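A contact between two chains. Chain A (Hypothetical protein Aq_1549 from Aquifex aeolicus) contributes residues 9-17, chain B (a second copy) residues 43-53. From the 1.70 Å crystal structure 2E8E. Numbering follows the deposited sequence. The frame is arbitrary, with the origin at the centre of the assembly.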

# COMPACT_ATOMS: atom_id res chain seq x y z
N GLU A 9 1.21 2.84 15.52
CA GLU A 9 1.79 3.41 16.73
C GLU A 9 3.30 3.46 16.54
O GLU A 9 3.90 2.53 15.98
CB GLU A 9 1.42 2.56 17.95
CG GLU A 9 1.99 3.07 19.26
CD GLU A 9 1.35 2.41 20.46
OE1 GLU A 9 1.16 1.17 20.43
OE2 GLU A 9 1.03 3.12 21.44
N LEU A 10 3.92 4.54 16.98
CA LEU A 10 5.35 4.71 16.85
C LEU A 10 6.06 3.52 17.50
O LEU A 10 5.71 3.11 18.61
CB LEU A 10 5.77 6.03 17.51
CG LEU A 10 7.08 6.70 17.10
CD1 LEU A 10 7.07 7.02 15.61
CD2 LEU A 10 7.23 7.98 17.92
N SER A 11 7.04 2.96 16.80
CA SER A 11 7.81 1.81 17.29
C SER A 11 9.27 2.18 17.51
O SER A 11 9.89 1.77 18.49
CB SER A 11 7.71 0.65 16.29
OG SER A 11 8.16 1.05 15.00
N SER A 12 9.83 2.94 16.57
CA SER A 12 11.20 3.42 16.64
C SER A 12 11.22 4.75 15.91
O SER A 12 10.16 5.24 15.51
CB SER A 12 12.17 2.42 15.99
OG SER A 12 11.93 2.28 14.60
N GLU A 13 12.40 5.35 15.74
CA GLU A 13 12.49 6.64 15.06
C GLU A 13 11.77 6.62 13.71
O GLU A 13 12.15 5.88 12.81
CB GLU A 13 13.96 7.03 14.85
CG GLU A 13 14.16 8.31 14.04
CD GLU A 13 15.62 8.74 13.96
OE1 GLU A 13 16.45 7.91 13.53
OE2 GLU A 13 15.92 9.89 14.32
N ALA A 14 10.74 7.45 13.59
CA ALA A 14 9.95 7.58 12.37
C ALA A 14 9.53 6.22 11.81
O ALA A 14 9.51 6.02 10.60
CB ALA A 14 10.75 8.34 11.32
N THR A 15 9.17 5.30 12.70
CA THR A 15 8.74 3.97 12.31
C THR A 15 7.50 3.60 13.11
O THR A 15 7.37 3.99 14.27
CB THR A 15 9.86 2.95 12.55
OG1 THR A 15 11.06 3.43 11.92
CG2 THR A 15 9.50 1.60 11.95
N PHE A 16 6.60 2.85 12.49
CA PHE A 16 5.34 2.50 13.14
C PHE A 16 4.99 1.03 13.15
O PHE A 16 5.15 0.34 12.14
CB PHE A 16 4.19 3.23 12.45
CG PHE A 16 4.32 4.72 12.48
CD1 PHE A 16 3.68 5.46 13.46
CD2 PHE A 16 5.13 5.38 11.56
CE1 PHE A 16 3.84 6.85 13.53
CE2 PHE A 16 5.30 6.76 11.62
CZ PHE A 16 4.65 7.49 12.62
N LEU A 17 4.50 0.55 14.29
CA LEU A 17 4.03 -0.82 14.39
C LEU A 17 2.61 -0.66 13.87
O LEU A 17 1.81 0.11 14.42
CB LEU A 17 4.06 -1.32 15.84
CG LEU A 17 5.35 -2.10 16.13
CD1 LEU A 17 5.51 -2.34 17.63
CD2 LEU A 17 5.32 -3.43 15.37
N GLY B 43 -0.72 5.43 5.95
CA GLY B 43 -0.47 5.84 7.32
C GLY B 43 1.00 5.98 7.69
O GLY B 43 1.39 6.96 8.33
N SER B 44 1.81 5.01 7.27
CA SER B 44 3.23 5.06 7.60
C SER B 44 3.97 6.13 6.79
O SER B 44 4.85 6.81 7.32
CB SER B 44 3.88 3.68 7.40
OG SER B 44 3.72 3.22 6.07
N CYS B 45 3.61 6.28 5.52
CA CYS B 45 4.27 7.29 4.69
C CYS B 45 4.02 8.66 5.32
O CYS B 45 4.94 9.45 5.50
CB CYS B 45 3.70 7.28 3.27
SG CYS B 45 4.59 8.35 2.09
N SER B 46 2.76 8.93 5.66
CA SER B 46 2.41 10.21 6.28
C SER B 46 3.01 10.34 7.68
O SER B 46 3.49 11.41 8.07
CB SER B 46 0.88 10.36 6.37
OG SER B 46 0.52 11.63 6.90
N GLY B 47 2.98 9.24 8.42
CA GLY B 47 3.53 9.23 9.77
C GLY B 47 5.00 9.61 9.81
O GLY B 47 5.46 10.28 10.74
N VAL B 48 5.75 9.18 8.80
CA VAL B 48 7.16 9.50 8.72
C VAL B 48 7.31 11.02 8.59
O VAL B 48 8.17 11.63 9.23
CB VAL B 48 7.82 8.80 7.51
CG1 VAL B 48 9.23 9.33 7.28
CG2 VAL B 48 7.86 7.30 7.75
N ASP B 49 6.45 11.64 7.77
CA ASP B 49 6.49 13.09 7.57
C ASP B 49 6.17 13.81 8.88
O ASP B 49 6.86 14.75 9.28
CB ASP B 49 5.45 13.55 6.55
CG ASP B 49 5.67 12.98 5.16
OD1 ASP B 49 6.83 12.79 4.74
OD2 ASP B 49 4.65 12.75 4.47
N VAL B 50 5.09 13.37 9.52
CA VAL B 50 4.65 13.99 10.76
C VAL B 50 5.73 13.89 11.84
O VAL B 50 5.99 14.86 12.55
CB VAL B 50 3.33 13.36 11.25
CG1 VAL B 50 2.96 13.91 12.63
CG2 VAL B 50 2.23 13.68 10.25
N TYR B 51 6.36 12.73 11.94
CA TYR B 51 7.41 12.54 12.93
C TYR B 51 8.54 13.54 12.72
O TYR B 51 8.94 14.25 13.65
CB TYR B 51 7.98 11.12 12.84
CG TYR B 51 9.08 10.85 13.85
CD1 TYR B 51 8.78 10.38 15.12
CD2 TYR B 51 10.42 11.09 13.52
CE1 TYR B 51 9.80 10.15 16.06
CE2 TYR B 51 11.44 10.87 14.44
CZ TYR B 51 11.12 10.40 15.71
OH TYR B 51 12.13 10.18 16.62
N HIS B 52 9.05 13.60 11.49
CA HIS B 52 10.14 14.51 11.16
C HIS B 52 9.80 15.98 11.35
O HIS B 52 10.62 16.75 11.83
CB HIS B 52 10.60 14.28 9.72
CG HIS B 52 11.31 12.99 9.51
ND1 HIS B 52 12.35 12.58 10.32
CD2 HIS B 52 11.16 12.02 8.58
CE1 HIS B 52 12.80 11.41 9.90
NE2 HIS B 52 12.09 11.05 8.84
N ILE B 53 8.58 16.37 10.98
CA ILE B 53 8.16 17.76 11.12
C ILE B 53 8.00 18.13 12.59
O ILE B 53 8.47 19.19 13.02
CB ILE B 53 6.85 18.02 10.35
CG1 ILE B 53 7.12 17.88 8.84
CG2 ILE B 53 6.32 19.41 10.67
CD1 ILE B 53 5.86 17.89 7.98

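This contact is made by packing alone: no hydrogen bond crosses between the β-hairpin of chain A and the helix of chain B, and 379 Å² is buried, most of it around Tyr B51, Phe A16 and Ala A14.

Tyr B51 covers the most. Its CA-to-CB bond points toward the hairpin and, with chi1 t, the ring lies against the turn. The backbone of Glu A13 and Ala A14 lies over one face of that ring, and Ala A14 CB comes to 3.5 Å from Tyr B51 CD2. Leu A10, on the first strand, adds its CD1 at 3.8 Å from Tyr B51 CD1, while the aliphatic part of Glu A13 places CG 3.8 Å from Tyr B51 CE2. A flat, broad side chain suits a place where it must meet a turn's backbone and several small apolar surfaces at once.

Phe A16 packs on helix backbone. Its CA-to-CB bond points toward the helix, and the ring meets it at Gly B47: Phe A16 CE2 is 3.4 Å from Gly B47 C and 3.7 Å from Val B48 N. A CB on Gly B47 would sit 2.6 Å from Phe A16 CE2, a clash, so glycine's bareness is what lets the ring approach the helix backbone. That backbone is already paired within the helix, Val B48 N bonding to Ser B44 O at 2.9 Å.

Ala A14 has its CA 5.0 Å from Val B48 CA. Its methyl packs beside Tyr B51 and lies 3.9 Å, CB to NE2, from His B52, while Ala A14 O touches Val B48 CG2 at 3.5 Å. The turn holds its own shape: Thr A15 N bonds to Ser A12 O at 3.0 Å, and Thr A15, its CA-to-CB bond pointing away from the helix, donates from OG1 to Glu A13 O at 2.8 Å.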